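Paenibacillus xanthan lyase (Paenibacillus, PDB 6F2P) is a xanthan lyase of polysaccharide lyase family 8 that cleaves, by elimination, the terminal mannosyl-glucuronosyl linkage of xanthan side chains. Local coordinates at residues I285-Q291 and W580-N584; D418-D424 and N514-N518; R676-V680 and S692-T697. One frame throughout, in Å; residues are numbered along the deposited sequence.

Interaction 1. Residues I285-Q291 and W580-N584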
ATOM      1  N   ILE A 285      14.359  -5.932  15.837  1.00 17.90           N
ATOM      2  CA  ILE A 285      14.472  -7.380  15.726  1.00 17.20           C
ATOM      3  C   ILE A 285      15.849  -7.802  16.194  1.00 20.46           C
ATOM      4  O   ILE A 285      16.081  -8.982  16.452  1.00 16.63           O
ATOM      5  CB  ILE A 285      14.236  -7.892  14.290  1.00 20.51           C
ATOM      6  CG1 ILE A 285      15.243  -7.274  13.312  1.00 17.34           C
ATOM      7  CG2 ILE A 285      12.809  -7.613  13.853  1.00 19.00           C
ATOM      8  CD1 ILE A 285      15.249  -7.937  11.933  1.00 14.50           C
ATOM      9  N   SER A 286      16.753  -6.828  16.313  1.00 19.07           N
ATOM     10  CA  SER A 286      18.120  -7.086  16.762  1.00 19.23           C
ATOM     11  C   SER A 286      18.327  -6.933  18.265  1.00 18.18           C
ATOM     12  O   SER A 286      19.458  -6.920  18.721  1.00 25.03           O
ATOM     13  CB  SER A 286      19.115  -6.182  16.034  1.00 14.90           C
ATOM     14  OG  SER A 286      18.969  -4.834  16.438  1.00 15.00           O
ATOM     15  N   ARG A 287      17.251  -6.813  19.035  1.00 24.82           N
ATOM     16  CA  ARG A 287      17.377  -6.708  20.492  1.00 21.44           C
ATOM     17  C   ARG A 287      17.065  -8.037  21.164  1.00 21.22           C
ATOM     18  O   ARG A 287      15.928  -8.514  21.116  1.00 28.09           O
ATOM     19  CB  ARG A 287      16.486  -5.586  21.042  1.00 19.24           C
ATOM     20  CG  ARG A 287      16.962  -4.221  20.613  1.00 22.49           C
ATOM     21  CD  ARG A 287      15.995  -3.111  20.955  1.00 30.53           C
ATOM     22  NE  ARG A 287      16.498  -1.842  20.430  1.00 30.05           N
ATOM     23  CZ  ARG A 287      15.770  -0.739  20.281  1.00 30.36           C
ATOM     24  NH1 ARG A 287      14.488  -0.730  20.623  1.00 34.91           N
ATOM     25  NH2 ARG A 287      16.327   0.359  19.783  1.00 25.82           N
ATOM     26  N   HIS A 288      18.075  -8.635  21.791  1.00 22.61           N
ATOM     27  CA  HIS A 288      17.924  -9.972  22.362  1.00 21.63           C
ATOM     28  C   HIS A 288      16.877 -10.025  23.459  1.00 21.10           C
ATOM     29  O   HIS A 288      16.200 -11.033  23.627  1.00 22.95           O
ATOM     30  CB  HIS A 288      19.256 -10.513  22.880  1.00 18.64           C
ATOM     31  CG  HIS A 288      19.804  -9.771  24.058  1.00 28.40           C
ATOM     32  ND1 HIS A 288      19.584 -10.175  25.357  1.00 24.34           N
ATOM     33  CD2 HIS A 288      20.575  -8.659  24.131  1.00 26.51           C
ATOM     34  CE1 HIS A 288      20.190  -9.337  26.181  1.00 27.75           C
ATOM     35  NE2 HIS A 288      20.795  -8.408  25.463  1.00 23.62           N
ATOM     36  N   GLY A 289      16.744  -8.933  24.203  1.00 26.16           N
ATOM     37  CA  GLY A 289      15.797  -8.886  25.300  1.00 25.10           C
ATOM     38  C   GLY A 289      14.417  -8.485  24.820  1.00 26.72           C
ATOM     39  O   GLY A 289      13.481  -8.356  25.609  1.00 29.76           O
ATOM     40  N   LEU A 290      14.287  -8.286  23.515  1.00 23.48           N
ATOM     41  CA  LEU A 290      13.041  -7.787  22.967  1.00 21.36           C
ATOM     42  C   LEU A 290      12.640  -8.559  21.719  1.00 21.16           C
ATOM     43  O   LEU A 290      12.271  -7.976  20.698  1.00 18.02           O
ATOM     44  CB  LEU A 290      13.177  -6.302  22.660  1.00 21.07           C
ATOM     45  CG  LEU A 290      11.900  -5.472  22.649  1.00 21.71           C
ATOM     46  CD1 LEU A 290      11.065  -5.737  23.900  1.00 17.46           C
ATOM     47  CD2 LEU A 290      12.288  -4.007  22.541  1.00 30.44           C
ATOM     48  N   GLN A 291      12.714  -9.882  21.814  1.00 22.80           N
ATOM     49  CA  GLN A 291      12.254 -10.749  20.741  1.00 20.70           C
ATOM     50  C   GLN A 291      10.725 -10.725  20.653  1.00 20.37           C
ATOM     51  O   GLN A 291      10.055 -10.238  21.567  1.00 19.38           O
ATOM     52  CB  GLN A 291      12.807 -12.159  20.943  1.00 15.99           C
ATOM     53  CG  GLN A 291      14.326 -12.178  20.888  1.00 21.51           C
ATOM     54  CD  GLN A 291      14.932 -13.537  21.180  1.00 20.08           C
ATOM     55  OE1 GLN A 291      14.879 -14.450  20.354  1.00 19.14           O
ATOM     56  NE2 GLN A 291      15.525 -13.674  22.359  1.00 21.95           N
ATOM     57  N   TRP A 580      24.096 -12.239  19.609  1.00 19.45           N
ATOM     58  CA  TRP A 580      23.352 -11.027  19.286  1.00 16.89           C
ATOM     59  C   TRP A 580      24.236  -9.845  18.925  1.00 19.77           C
ATOM     60  O   TRP A 580      23.771  -8.889  18.303  1.00 23.06           O
ATOM     61  CB  TRP A 580      22.428 -10.671  20.444  1.00 19.84           C
ATOM     62  CG  TRP A 580      21.296 -11.608  20.516  1.00 19.77           C
ATOM     63  CD1 TRP A 580      21.236 -12.769  21.222  1.00 16.66           C
ATOM     64  CD2 TRP A 580      20.055 -11.493  19.816  1.00 22.61           C
ATOM     65  NE1 TRP A 580      20.025 -13.380  21.019  1.00 16.56           N
ATOM     66  CE2 TRP A 580      19.282 -12.616  20.156  1.00 18.60           C
ATOM     67  CE3 TRP A 580      19.516 -10.540  18.945  1.00 17.96           C
ATOM     68  CZ2 TRP A 580      18.000 -12.809  19.658  1.00 19.24           C
ATOM     69  CZ3 TRP A 580      18.254 -10.739  18.451  1.00 17.48           C
ATOM     70  CH2 TRP A 580      17.507 -11.862  18.806  1.00 17.78           C
ATOM     71  N   SER A 581      25.506  -9.916  19.319  1.00 22.65           N
ATOM     72  CA  SER A 581      26.461  -8.839  19.082  1.00 20.05           C
ATOM     73  C   SER A 581      26.612  -8.538  17.604  1.00 22.57           C
ATOM     74  O   SER A 581      26.828  -7.389  17.217  1.00 20.76           O
ATOM     75  CB  SER A 581      27.815  -9.195  19.679  1.00 18.75           C
ATOM     76  OG  SER A 581      27.799  -8.973  21.075  1.00 34.02           O
ATOM     77  N   SER A 582      26.501  -9.584  16.790  1.00 20.63           N
ATOM     78  CA  SER A 582      26.540  -9.453  15.341  1.00 21.85           C
ATOM     79  C   SER A 582      25.375  -8.605  14.830  1.00 26.40           C
ATOM     80  O   SER A 582      25.516  -7.857  13.861  1.00 27.47           O
ATOM     81  CB  SER A 582      26.489 -10.831  14.691  1.00 21.94           C
ATOM     82  OG  SER A 582      27.570 -11.632  15.125  1.00 30.21           O
ATOM     83  N   LEU A 583      24.226  -8.713  15.487  1.00 17.78           N
ATOM     84  CA  LEU A 583      23.058  -7.957  15.047  1.00 22.38           C
ATOM     85  C   LEU A 583      23.014  -6.589  15.699  1.00 23.94           C
ATOM     86  O   LEU A 583      22.575  -5.607  15.079  1.00 18.61           O
ATOM     87  CB  LEU A 583      21.762  -8.707  15.352  1.00 17.56           C
ATOM     88  CG  LEU A 583      21.466  -9.964  14.539  1.00 17.87           C
ATOM     89  CD1 LEU A 583      22.200 -11.181  15.115  1.00 17.22           C
ATOM     90  CD2 LEU A 583      19.966 -10.200  14.489  1.00 15.34           C
ATOM     91  N   ASN A 584      23.473  -6.530  16.948  1.00 20.87           N
ATOM     92  CA  ASN A 584      23.373  -5.310  17.740  1.00 23.66           C
ATOM     93  C   ASN A 584      24.576  -5.126  18.642  1.00 21.40           C
ATOM     94  O   ASN A 584      24.780  -5.900  19.573  1.00 23.38           O
ATOM     95  CB  ASN A 584      22.096  -5.329  18.589  1.00 17.48           C
ATOM     96  CG  ASN A 584      21.677  -3.951  19.023  1.00 22.45           C
ATOM     97  OD1 ASN A 584      22.515  -3.109  19.333  1.00 31.67           O
ATOM     98  ND2 ASN A 584      20.381  -3.701  19.035  1.00 24.06           N
TER

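Interaction 2. Residues D418-D424 and N514-N518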
ATOM      1  N   ASP A 418       4.217 -23.440  16.598  1.00 18.13           N
ATOM      2  CA  ASP A 418       5.587 -23.328  17.068  1.00 16.53           C
ATOM      3  C   ASP A 418       5.824 -21.892  17.512  1.00 19.57           C
ATOM      4  O   ASP A 418       6.470 -21.115  16.808  1.00 20.24           O
ATOM      5  CB  ASP A 418       6.563 -23.714  15.954  1.00 18.30           C
ATOM      6  CG  ASP A 418       8.000 -23.737  16.421  1.00 18.81           C
ATOM      7  OD1 ASP A 418       8.232 -23.642  17.639  1.00 23.44           O
ATOM      8  OD2 ASP A 418       8.899 -23.855  15.568  1.00 25.98           O
ATOM      9  N   LEU A 419       5.299 -21.554  18.688  1.00 15.84           N
ATOM     10  CA  LEU A 419       5.279 -20.176  19.179  1.00 16.71           C
ATOM     11  C   LEU A 419       6.657 -19.541  19.300  1.00 18.13           C
ATOM     12  O   LEU A 419       6.783 -18.315  19.279  1.00 20.10           O
ATOM     13  CB  LEU A 419       4.555 -20.090  20.530  1.00 14.86           C
ATOM     14  CG  LEU A 419       3.119 -20.624  20.574  1.00 20.13           C
ATOM     15  CD1 LEU A 419       2.471 -20.270  21.896  1.00 13.68           C
ATOM     16  CD2 LEU A 419       2.299 -20.098  19.409  1.00 14.33           C
ATOM     17  N   SER A 420       7.690 -20.366  19.424  1.00 17.30           N
ATOM     18  CA  SER A 420       9.019 -19.841  19.714  1.00 25.57           C
ATOM     19  C   SER A 420       9.864 -19.673  18.460  1.00 22.35           C
ATOM     20  O   SER A 420      11.016 -19.245  18.540  1.00 20.65           O
ATOM     21  CB  SER A 420       9.752 -20.739  20.717  1.00 15.91           C
ATOM     22  OG  SER A 420      10.223 -21.909  20.079  1.00 19.50           O
ATOM     23  N   GLN A 421       9.284 -20.015  17.313  1.00 18.56           N
ATOM     24  CA  GLN A 421      10.009 -20.039  16.050  1.00 16.91           C
ATOM     25  C   GLN A 421      10.949 -18.855  15.842  1.00 16.85           C
ATOM     26  O   GLN A 421      12.113 -19.035  15.490  1.00 18.05           O
ATOM     27  CB  GLN A 421       9.035 -20.156  14.874  1.00 16.37           C
ATOM     28  CG  GLN A 421       9.696 -20.094  13.502  1.00 17.57           C
ATOM     29  CD  GLN A 421      10.695 -21.219  13.273  1.00 16.61           C
ATOM     30  OE1 GLN A 421      11.626 -21.081  12.482  1.00 15.57           O
ATOM     31  NE2 GLN A 421      10.505 -22.335  13.966  1.00 14.79           N
ATOM     32  N   PHE A 422      10.450 -17.648  16.082  1.00 19.52           N
ATOM     33  CA  PHE A 422      11.218 -16.447  15.770  1.00 17.55           C
ATOM     34  C   PHE A 422      11.819 -15.799  17.004  1.00 18.76           C
ATOM     35  O   PHE A 422      12.519 -14.788  16.900  1.00 20.44           O
ATOM     36  CB  PHE A 422      10.367 -15.447  14.984  1.00 16.40           C
ATOM     37  CG  PHE A 422       9.866 -15.992  13.682  1.00 18.61           C
ATOM     38  CD1 PHE A 422      10.745 -16.250  12.645  1.00 17.76           C
ATOM     39  CD2 PHE A 422       8.527 -16.278  13.503  1.00 17.40           C
ATOM     40  CE1 PHE A 422      10.298 -16.771  11.451  1.00 14.97           C
ATOM     41  CE2 PHE A 422       8.076 -16.792  12.308  1.00 14.83           C
ATOM     42  CZ  PHE A 422       8.963 -17.038  11.280  1.00 15.22           C
ATOM     43  N   ASN A 423      11.533 -16.371  18.169  1.00 16.66           N
ATOM     44  CA  ASN A 423      12.262 -16.026  19.385  1.00 17.60           C
ATOM     45  C   ASN A 423      13.198 -17.185  19.749  1.00 19.87           C
ATOM     46  O   ASN A 423      13.575 -17.960  18.867  1.00 17.02           O
ATOM     47  CB  ASN A 423      11.322 -15.621  20.532  1.00 15.39           C
ATOM     48  CG  ASN A 423      10.146 -16.562  20.697  1.00 20.16           C
ATOM     49  OD1 ASN A 423      10.237 -17.562  21.409  1.00 17.86           O
ATOM     50  ND2 ASN A 423       9.022 -16.236  20.051  1.00 25.04           N
ATOM     51  N   ASP A 424      13.587 -17.302  21.016  1.00 18.50           N
ATOM     52  CA  ASP A 424      14.482 -18.386  21.418  1.00 18.34           C
ATOM     53  C   ASP A 424      15.781 -18.311  20.594  1.00 20.45           C
ATOM     54  O   ASP A 424      16.367 -19.327  20.215  1.00 18.75           O
ATOM     55  CB  ASP A 424      13.752 -19.729  21.264  1.00 18.83           C
ATOM     56  CG  ASP A 424      14.600 -20.926  21.647  1.00 26.26           C
ATOM     57  OD1 ASP A 424      15.367 -20.848  22.640  1.00 27.16           O
ATOM     58  OD2 ASP A 424      14.492 -21.949  20.925  1.00 25.28           O
ATOM     59  N   ASN A 514      13.658 -21.427   5.762  1.00 18.13           N
ATOM     60  CA  ASN A 514      14.809 -21.450   6.649  1.00 14.96           C
ATOM     61  C   ASN A 514      14.280 -21.588   8.063  1.00 16.35           C
ATOM     62  O   ASN A 514      14.239 -20.624   8.810  1.00 19.01           O
ATOM     63  CB  ASN A 514      15.672 -20.192   6.499  1.00 12.83           C
ATOM     64  CG  ASN A 514      17.078 -20.392   7.043  1.00 16.44           C
ATOM     65  OD1 ASN A 514      17.324 -21.326   7.804  1.00 16.73           O
ATOM     66  ND2 ASN A 514      18.005 -19.530   6.649  1.00 13.03           N
ATOM     67  N   ARG A 515      13.849 -22.795   8.417  1.00 16.54           N
ATOM     68  CA  ARG A 515      13.067 -23.002   9.628  1.00 15.05           C
ATOM     69  C   ARG A 515      13.929 -23.445  10.787  1.00 21.20           C
ATOM     70  O   ARG A 515      14.791 -24.303  10.623  1.00 22.04           O
ATOM     71  CB  ARG A 515      12.010 -24.081   9.382  1.00 20.60           C
ATOM     72  CG  ARG A 515      10.906 -24.138  10.429  1.00 15.92           C
ATOM     73  CD  ARG A 515       9.887 -23.039  10.177  1.00 19.94           C
ATOM     74  NE  ARG A 515       8.786 -23.065  11.135  1.00 20.80           N
ATOM     75  CZ  ARG A 515       7.881 -22.097  11.239  1.00 16.71           C
ATOM     76  NH1 ARG A 515       7.962 -21.043  10.444  1.00 13.67           N
ATOM     77  NH2 ARG A 515       6.907 -22.178  12.138  1.00 15.17           N
ATOM     78  N   LYS A 516      13.680 -22.884  11.967  1.00 24.08           N
ATOM     79  CA  LYS A 516      14.364 -23.349  13.165  1.00 20.36           C
ATOM     80  C   LYS A 516      13.735 -24.647  13.644  1.00 20.84           C
ATOM     81  O   LYS A 516      12.512 -24.772  13.677  1.00 24.50           O
ATOM     82  CB  LYS A 516      14.317 -22.306  14.277  1.00 21.58           C
ATOM     83  CG  LYS A 516      15.388 -22.519  15.326  1.00 20.56           C
ATOM     84  CD  LYS A 516      14.922 -22.082  16.683  1.00 25.18           C
ATOM     85  CE  LYS A 516      14.539 -20.632  16.681  1.00 19.72           C
ATOM     86  NZ  LYS A 516      13.765 -20.320  17.904  1.00 23.17           N
ATOM     87  N   LEU A 517      14.575 -25.602  14.026  1.00 21.36           N
ATOM     88  CA  LEU A 517      14.114 -26.943  14.366  1.00 20.62           C
ATOM     89  C   LEU A 517      14.102 -27.179  15.872  1.00 20.55           C
ATOM     90  O   LEU A 517      14.419 -26.276  16.649  1.00 24.72           O
ATOM     91  CB  LEU A 517      14.988 -27.984  13.662  1.00 18.91           C
ATOM     92  CG  LEU A 517      15.112 -27.725  12.157  1.00 21.92           C
ATOM     93  CD1 LEU A 517      15.949 -28.789  11.466  1.00 19.23           C
ATOM     94  CD2 LEU A 517      13.724 -27.646  11.533  1.00 21.83           C
ATOM     95  N   ASN A 518      13.727 -28.388  16.286  1.00 16.24           N
ATOM     96  CA  ASN A 518      13.801 -28.748  17.692  1.00 17.52           C
ATOM     97  C   ASN A 518      15.258 -28.832  18.146  1.00 21.65           C
ATOM     98  O   ASN A 518      16.175 -28.633  17.341  1.00 20.92           O
ATOM     99  CB  ASN A 518      13.033 -30.041  17.986  1.00 13.48           C
ATOM    100  CG  ASN A 518      13.553 -31.234  17.204  1.00 22.42           C
ATOM    101  OD1 ASN A 518      14.741 -31.332  16.881  1.00 22.49           O
ATOM    102  ND2 ASN A 518      12.656 -32.162  16.906  1.00 22.31           N
TER
HETATM  103  O   HOH W   1       7.610 -24.874  12.548  1.00 21.44           O
HETATM  104  O   HOH W   2       5.676 -20.424  13.705  1.00 21.48           O
HETATM  105  O   HOH W   3      10.981 -25.728  15.604  1.00 27.52           O
HETATM  106  O   HOH W   4      12.065 -19.447   9.801  1.00 17.59           O

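Interaction 3. Residues R676-V680 and S692-T697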
ATOM      1  N   ARG A 676      -3.154  -1.161 -17.394  1.00 13.06           N
ATOM      2  CA  ARG A 676      -2.224  -0.509 -16.473  1.00 16.79           C
ATOM      3  C   ARG A 676      -1.658  -1.503 -15.466  1.00 17.40           C
ATOM      4  O   ARG A 676      -2.272  -2.535 -15.199  1.00 18.52           O
ATOM      5  CB  ARG A 676      -2.925   0.622 -15.714  1.00 13.99           C
ATOM      6  CG  ARG A 676      -3.310   1.832 -16.567  1.00 20.40           C
ATOM      7  CD  ARG A 676      -2.086   2.605 -17.051  1.00 19.27           C
ATOM      8  NE  ARG A 676      -2.453   3.773 -17.850  1.00 24.82           N
ATOM      9  CZ  ARG A 676      -2.701   3.753 -19.162  1.00 32.40           C
ATOM     10  NH1 ARG A 676      -2.629   2.618 -19.851  1.00 24.18           N
ATOM     11  NH2 ARG A 676      -3.026   4.879 -19.791  1.00 32.88           N
ATOM     12  N   LYS A 677      -0.490  -1.195 -14.911  1.00 15.28           N
ATOM     13  CA  LYS A 677       0.004  -1.926 -13.750  1.00 20.96           C
ATOM     14  C   LYS A 677      -1.119  -2.002 -12.724  1.00 16.87           C
ATOM     15  O   LYS A 677      -1.779  -1.000 -12.449  1.00 15.22           O
ATOM     16  CB  LYS A 677       1.216  -1.222 -13.132  1.00 16.21           C
ATOM     17  CG  LYS A 677       2.401  -1.094 -14.065  1.00 15.51           C
ATOM     18  CD  LYS A 677       3.446  -0.132 -13.512  1.00 16.68           C
ATOM     19  CE  LYS A 677       4.597   0.045 -14.490  1.00 18.40           C
ATOM     20  NZ  LYS A 677       5.749   0.719 -13.850  1.00 21.64           N
ATOM     21  N   ALA A 678      -1.346  -3.185 -12.169  1.00 15.74           N
ATOM     22  CA  ALA A 678      -2.474  -3.369 -11.273  1.00  9.43           C
ATOM     23  C   ALA A 678      -2.366  -4.675 -10.523  1.00 10.82           C
ATOM     24  O   ALA A 678      -1.763  -5.630 -11.003  1.00 15.41           O
ATOM     25  CB  ALA A 678      -3.757  -3.347 -12.067  1.00 18.59           C
ATOM     26  N   SER A 679      -2.957  -4.724  -9.342  1.00 10.37           N
ATOM     27  CA  SER A 679      -3.152  -5.991  -8.671  1.00 10.73           C
ATOM     28  C   SER A 679      -4.656  -6.255  -8.677  1.00 15.43           C
ATOM     29  O   SER A 679      -5.450  -5.382  -8.328  1.00 17.20           O
ATOM     30  CB  SER A 679      -2.610  -5.930  -7.254  1.00 12.25           C
ATOM     31  OG  SER A 679      -2.677  -7.204  -6.645  1.00 16.09           O
ATOM     32  N   VAL A 680      -5.055  -7.443  -9.114  1.00 13.29           N
ATOM     33  CA  VAL A 680      -6.467  -7.730  -9.334  1.00 12.56           C
ATOM     34  C   VAL A 680      -6.842  -9.075  -8.733  1.00 14.20           C
ATOM     35  O   VAL A 680      -6.060 -10.025  -8.804  1.00 15.37           O
ATOM     36  CB  VAL A 680      -6.778  -7.750 -10.837  1.00 13.37           C
ATOM     37  CG1 VAL A 680      -8.245  -8.049 -11.094  1.00  8.48           C
ATOM     38  CG2 VAL A 680      -6.367  -6.428 -11.462  1.00 13.66           C
ATOM     39  N   SER A 692     -11.758  -7.130  -7.620  1.00 14.77           N
ATOM     40  CA  SER A 692     -11.070  -6.162  -6.774  1.00 15.49           C
ATOM     41  C   SER A 692      -9.832  -5.642  -7.493  1.00 16.70           C
ATOM     42  O   SER A 692      -9.036  -6.427  -8.013  1.00 18.65           O
ATOM     43  CB  SER A 692     -10.675  -6.796  -5.447  1.00 14.20           C
ATOM     44  OG  SER A 692     -10.124  -5.834  -4.562  1.00 16.45           O
ATOM     45  N   VAL A 693      -9.679  -4.322  -7.540  1.00 16.54           N
ATOM     46  CA  VAL A 693      -8.561  -3.703  -8.252  1.00 16.28           C
ATOM     47  C   VAL A 693      -7.813  -2.696  -7.388  1.00 15.44           C
ATOM     48  O   VAL A 693      -8.431  -1.957  -6.620  1.00 19.00           O
ATOM     49  CB  VAL A 693      -9.053  -2.957  -9.501  1.00 15.98           C
ATOM     50  CG1 VAL A 693      -7.872  -2.517 -10.366  1.00 11.07           C
ATOM     51  CG2 VAL A 693      -9.993  -3.831 -10.286  1.00 18.53           C
ATOM     52  N   SER A 694      -6.490  -2.655  -7.513  1.00 13.16           N
ATOM     53  CA  SER A 694      -5.709  -1.615  -6.849  1.00 14.44           C
ATOM     54  C   SER A 694      -4.537  -1.217  -7.722  1.00 15.17           C
ATOM     55  O   SER A 694      -4.108  -1.987  -8.574  1.00 18.77           O
ATOM     56  CB  SER A 694      -5.193  -2.098  -5.497  1.00 17.87           C
ATOM     57  OG  SER A 694      -4.103  -2.985  -5.671  1.00 20.76           O
ATOM     58  N   ASP A 695      -4.026  -0.013  -7.505  1.00 15.54           N
ATOM     59  CA  ASP A 695      -2.808   0.455  -8.155  1.00 13.60           C
ATOM     60  C   ASP A 695      -1.651   0.388  -7.153  1.00 21.81           C
ATOM     61  O   ASP A 695      -1.477   1.286  -6.323  1.00 16.89           O
ATOM     62  CB  ASP A 695      -2.999   1.888  -8.632  1.00 14.40           C
ATOM     63  CG  ASP A 695      -1.695   2.559  -8.992  1.00 17.57           C
ATOM     64  OD1 ASP A 695      -0.826   1.881  -9.581  1.00 15.72           O
ATOM     65  OD2 ASP A 695      -1.537   3.761  -8.671  1.00 19.38           O
ATOM     66  N   PRO A 696      -0.859  -0.688  -7.215  1.00 22.26           N
ATOM     67  CA  PRO A 696       0.183  -0.881  -6.204  1.00 12.97           C
ATOM     68  C   PRO A 696       1.295   0.133  -6.349  1.00 15.46           C
ATOM     69  O   PRO A 696       2.049   0.304  -5.396  1.00 17.15           O
ATOM     70  CB  PRO A 696       0.723  -2.281  -6.512  1.00 13.53           C
ATOM     71  CG  PRO A 696      -0.313  -2.926  -7.355  1.00 18.86           C
ATOM     72  CD  PRO A 696      -0.954  -1.828  -8.139  1.00 18.14           C
ATOM     73  N   THR A 697       1.401   0.790  -7.503  1.00 15.39           N
ATOM     74  CA  THR A 697       2.466   1.769  -7.717  1.00 15.00           C
ATOM     75  C   THR A 697       2.154   3.030  -6.937  1.00 18.14           C
ATOM     76  O   THR A 697       3.052   3.815  -6.634  1.00 26.20           O
ATOM     77  CB  THR A 697       2.636   2.153  -9.206  1.00 18.39           C
ATOM     78  OG1 THR A 697       1.556   3.004  -9.616  1.00 15.19           O
ATOM     79  CG2 THR A 697       2.679   0.923 -10.090  1.00 17.27           C
TER
HETATM   80  O   HOH W   5      -1.507   1.622 -12.340  1.00 15.29           O

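Interaction 1. Residues I285-Q291 and W580-N584
The indole of Trp-580 lies under His-288, whose CB sits over the face of the five-membered ring in a CH-pi contact. Towards the other end of the indole, CZ2 of Trp-580 approaches CD of Gln-291 at 3.5 Å, and CZ3 of Trp-580 meets the carbonyl O of Ile-285 at 3.4 Å, near the ring plane. The ring nitrogen NE1 bonds to His-425. Gln-291 is the N-cap residue of helix 292-307; its NE2 donates to His-288 O (3.0 Å), holding the turn that carries the histidine, while its OE1 takes the backbone N of His-425. The contact thus joins a loop of the alpha-helical domain to the loop between strands 566-578 and 595-607 of the super-sandwich domain. Beside the indole, Ser-286 CB packs on Leu-583 CB at 3.7 Å. ND2 of Asn-584 makes two weak hydrogen bonds, to Ser-286 O (3.4 Å) and Ser-286 OG (3.2 Å), the latter held chiefly by Arg-283 O; ND2 also bonds to Glu-400, which forms a salt bridge with Arg-287.

Interaction 2. Residues D418-D424 and N514-N518
This is a buried, largely polar contact within the super-sandwich domain, where the turns of 418-424, leading from strand 411-415 to helix 426-429, meet the end of strand 508-516. Two overlapping type I turns, Asp-418 to Gln-421 and Ser-420 to Asn-423, shape the loop. From them Gln-421 reaches out and grips the backbone of Lys-516 at both polar groups: Lys-516 N donates to Gln-421 OE1 (2.8 Å), and Gln-421 NE2 donates to Lys-516 O (3.2 Å), so the side-chain amide pairs with the strand much as another backbone would. Asp-418 OD2 steadies that amide by accepting from Gln-421 NE2 at 2.7 Å. The lysine side chain runs back to the loop, where its NZ bonds to Ser-420 O (3.0 Å) and Asn-423 O (2.6 Å) and forms a salt bridge with Asp-424 OD2 (3.5 Å); Asp-424 also pairs with Arg-597. Arg-515 bonds directly to Leu-414 O, but reaches Asp-418 through water: one water lies 2.7 Å from Arg-515 NH2 and 3.3 Å from Asp-418 O. Another bridges Gln-421 OE1 (3.2 Å) and Asn-514 O (2.7 Å). Because NZ of the buried Lys-516 bonds to two turn carbonyls and has the Asp-424 carboxylate at salt-bridge distance, its charge is met in good part by backbone oxygens, which ties the ammonium group to the particular fold of the turns.

Interaction 3. Residues R676-V680 and S692-T697
Strands 678-680 and 692-694 run antiparallel, their axes 4.9 Å apart at closest approach and their directions 161° apart. They are paired parts of the beta hairpin 678-684/688-694, which lies in the middle of a seven-stranded antiparallel sheet of the C-terminal beta-sandwich domain. Ser-679 and Ser-694 form a hydrogen-bonded pair: Ser-679 N donates to Ser-694 O (3.1 Å) and Ser-694 N to Ser-679 O (3.0 Å). Val-680 and Val-693 follow as a non-hydrogen-bonded pair, CA to CA 4.7 Å, where Val-680 CA makes a CA-H...O contact with Ser-692 O at 3.2 Å. The outward-facing backbone groups continue the sheet, Val-680 bonding to Ile-659 of strand 656-661 and Val-693 to Tyr-745 of strand 744-750.

The two valines lie on one face, loosely touching through Val-680 CG2 and Val-693 CG1 at 4.3 Å. The two serines occupy the other face, which packs against strand 457-462 of the super-sandwich domain: both touch Thr-460, Ser-694 OG bonds to Gly-459 O, and Ser-679 OG to Asn-660. Past the strand pair, Pro-696 lies over the start of strand 678-680, with its CD 3.8 Å from Ala-678 CA and its CG 3.8 Å from Ser-679 CB, and Lys-677 CD packs on Thr-697 CG2 at 3.7 Å. Here Asp-695 opens an Asx turn, OD1 accepting from Thr-697 N (3.2 Å) and from Thr-697 OG1 (2.6 Å). The same OD1 also accepts a hydrogen bond from a water 2.9 Å away, which donates again to Lys-677 O at 2.6 Å.

In the fold
Interactions 1 and 2 are neighbours, their centres 16 Å apart, and they touch where Gln-291 OE1 comes within 3.2 Å of Asp-424 N. The residues that follow 285-291 and 418-424 carry the link on: His-425 bonds to both Gln-291 and Trp-580, and Asp-292 to Asn-423. The loop 418-424 is thus held both from the helical domain, through Asp-292 and Gln-291, and by strand 508-516 in interaction 2. The side chain of Asn-423 is about 7 Å from a bound calcium ion. Interaction 3 stands well apart, its centre 37 Å from that of interaction 1 and 35 Å from that of interaction 2, at the junction of super-sandwich and C-terminal beta-sandwich.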